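PDB 6HPN: antigen, P35 from Borreliella spielmanii A14S, which is an outer surface protein orthologous to Borrelia burgdorferi BBA64, of the PFam54 family thought to be important in the pathogenesis of Lyme disease. Local coordinates for residues K150-D155 against N215-I220. Numbering follows the deposited sequence.
Sequences KTLYYD and NTTTNI
Thr151 and Ile220 meet obliquely, the CD1 methyl of Ile220 lying 4.0 Å from CB of Thr151 and nearly as close to its CG2. That same Thr151 CG2 faces the CG2 methyl of Thr216 at 3.8 Å, the two threonine side chains crossing at about a right angle. CB of Thr151 points toward the opposing helix; the first torsion (chi1 -58°) sets its methyl anti to the backbone N and OG1 beside that N, where OG1 hydrogen-bonds to the carbonyl O of Pro147, a turn earlier. Thr216 is arranged alike: OG1 is spent on Asn212 O and the methyl is left to make the contact. The side chains of Leu152 and Ile220 lie alongside one another, pointing opposite ways, with Leu152 CD1 4.2 Å from Ile220 CG2. The two branches of Ile220 therefore serve different partners, CD1 the threonine and CG2 the leucine.

On the Asp155 side the meeting turns polar without becoming a bond: OD2 stays 4.0 Å from Thr217 OG1, whose hydrogen bond goes to Leu213 O. No hydrogen bond spans the two segments; the closest apolar contacts are methyl to methyl, apart from the methine CB of Thr151, and the surface buried between the segments totals 217 Å². The axes approach to 10.5 Å at 147° between their directions, and the CA atoms of Leu152 and Thr217, at 6.8 Å, mark the register.

The pairing joins the beginning of helix 146-179 to the end of helix 200-221, and the two helices run antiparallel here within a helical fold that has no strands, in the Borrelia Bbcrasp-1 family region. Leu144, in a loop, touches both Leu152 and Ile220; Leu152 also reaches Ile25 of helix 16-40, and Thr217 packs on Ile130 of helix 106-135.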
loop_
_atom_site.group_PDB
_atom_site.type_symbol
_atom_site.label_atom_id
_atom_site.label_comp_id
_atom_site.label_asym_id
_atom_site.label_seq_id
_atom_site.Cartn_x
_atom_site.Cartn_y
_atom_site.Cartn_z
ATOM N N LYS A 150 18.865 13.872 -2.591
ATOM C CA LYS A 150 18.609 13.431 -1.190
ATOM C C LYS A 150 17.100 13.342 -0.933
ATOM O O LYS A 150 16.662 12.419 -0.209
ATOM C CB LYS A 150 19.316 14.357 -0.208
ATOM C CG LYS A 150 20.828 14.196 -0.229
ATOM C CD LYS A 150 21.558 15.094 0.716
ATOM C CE LYS A 150 22.899 14.518 1.113
ATOM N NZ LYS A 150 23.498 15.272 2.243
ATOM N N THR A 151 16.317 14.246 -1.526
ATOM C CA THR A 151 14.851 14.224 -1.344
ATOM C C THR A 151 14.333 12.913 -1.927
ATOM O O THR A 151 13.554 12.239 -1.237
ATOM C CB THR A 151 14.166 15.436 -1.966
ATOM O OG1 THR A 151 14.696 16.631 -1.404
ATOM C CG2 THR A 151 12.674 15.383 -1.737
ATOM N N LEU A 152 14.770 12.567 -3.141
ATOM C CA LEU A 152 14.428 11.281 -3.795
ATOM C C LEU A 152 14.817 10.092 -2.886
ATOM O O LEU A 152 13.976 9.185 -2.659
ATOM C CB LEU A 152 15.163 11.231 -5.141
ATOM C CG LEU A 152 14.676 12.225 -6.205
ATOM C CD1 LEU A 152 15.374 11.984 -7.543
ATOM C CD2 LEU A 152 13.153 12.173 -6.375
ATOM N N TYR A 153 16.056 10.079 -2.401
ATOM C CA TYR A 153 16.621 8.963 -1.611
ATOM C C TYR A 153 15.794 8.805 -0.331
ATOM O O TYR A 153 15.213 7.758 -0.138
ATOM C CB TYR A 153 18.104 9.222 -1.341
ATOM C CG TYR A 153 18.718 8.239 -0.384
ATOM C CD1 TYR A 153 19.233 7.022 -0.816
ATOM C CD2 TYR A 153 18.770 8.530 0.968
ATOM C CE1 TYR A 153 19.770 6.109 0.081
ATOM C CE2 TYR A 153 19.331 7.650 1.873
ATOM C CZ TYR A 153 19.806 6.435 1.425
ATOM O OH TYR A 153 20.315 5.594 2.347
ATOM N N TYR A 154 15.684 9.869 0.465
ATOM C CA TYR A 154 14.999 9.872 1.785
ATOM C C TYR A 154 13.489 9.697 1.608
ATOM O O TYR A 154 12.861 9.204 2.554
ATOM C CB TYR A 154 15.394 11.105 2.611
ATOM C CG TYR A 154 16.803 11.011 3.137
ATOM C CD1 TYR A 154 17.172 9.990 4.002
ATOM C CD2 TYR A 154 17.782 11.883 2.703
ATOM C CE1 TYR A 154 18.478 9.843 4.445
ATOM C CE2 TYR A 154 19.090 11.763 3.150
ATOM C CZ TYR A 154 19.448 10.742 4.026
ATOM O OH TYR A 154 20.752 10.640 4.454
ATOM N N ASP A 155 12.925 9.992 0.435
ATOM C CA ASP A 155 11.456 9.828 0.212
ATOM C C ASP A 155 11.090 8.346 0.375
ATOM O O ASP A 155 10.063 8.019 1.012
ATOM C CB ASP A 155 11.018 10.431 -1.120
ATOM C CG ASP A 155 10.729 11.935 -1.096
ATOM O OD1 ASP A 155 10.749 12.534 0.028
ATOM O OD2 ASP A 155 10.438 12.494 -2.213
ATOM N N ASN A 215 4.058 15.029 -5.874
ATOM C CA ASN A 215 4.237 16.377 -6.467
ATOM C C ASN A 215 5.718 16.758 -6.438
ATOM O O ASN A 215 6.236 17.265 -7.460
ATOM C CB ASN A 215 3.370 17.425 -5.769
ATOM C CG ASN A 215 1.933 17.406 -6.264
ATOM O OD1 ASN A 215 1.662 16.942 -7.374
ATOM N ND2 ASN A 215 1.009 17.927 -5.468
ATOM N N THR A 216 6.380 16.534 -5.312
ATOM C CA THR A 216 7.790 16.928 -5.146
ATOM C C THR A 216 8.653 16.125 -6.125
ATOM O O THR A 216 9.514 16.741 -6.810
ATOM C CB THR A 216 8.255 16.753 -3.708
ATOM O OG1 THR A 216 7.624 17.761 -2.929
ATOM C CG2 THR A 216 9.755 16.892 -3.596
ATOM N N THR A 217 8.463 14.804 -6.177
ATOM C CA THR A 217 9.147 13.920 -7.158
ATOM C C THR A 217 8.968 14.477 -8.583
ATOM O O THR A 217 9.959 14.627 -9.311
ATOM C CB THR A 217 8.566 12.504 -7.110
ATOM O OG1 THR A 217 8.742 11.953 -5.815
ATOM C CG2 THR A 217 9.242 11.559 -8.068
ATOM N N THR A 218 7.724 14.745 -8.989
ATOM C CA THR A 218 7.382 15.167 -10.374
ATOM C C THR A 218 8.121 16.469 -10.729
ATOM O O THR A 218 8.726 16.515 -11.834
ATOM C CB THR A 218 5.865 15.257 -10.545
ATOM O OG1 THR A 218 5.312 14.008 -10.123
ATOM C CG2 THR A 218 5.486 15.550 -11.980
ATOM N N ASN A 219 8.079 17.460 -9.828
ATOM C CA ASN A 219 8.770 18.778 -9.939
ATOM C C ASN A 219 10.276 18.566 -10.125
ATOM O O ASN A 219 10.873 19.169 -11.021
ATOM C CB ASN A 219 8.469 19.673 -8.729
ATOM C CG ASN A 219 7.173 20.443 -8.908
ATOM O OD1 ASN A 219 6.676 20.553 -10.019
ATOM N ND2 ASN A 219 6.616 20.976 -7.840
ATOM N N ILE A 220 10.862 17.692 -9.328
ATOM C CA ILE A 220 12.326 17.434 -9.342
ATOM C C ILE A 220 12.737 16.845 -10.690
ATOM O O ILE A 220 13.862 17.149 -11.119
ATOM C CB ILE A 220 12.735 16.537 -8.161
ATOM C CG1 ILE A 220 12.793 17.353 -6.873
ATOM C CG2 ILE A 220 14.058 15.860 -8.443
ATOM C CD1 ILE A 220 13.093 16.549 -5.643
#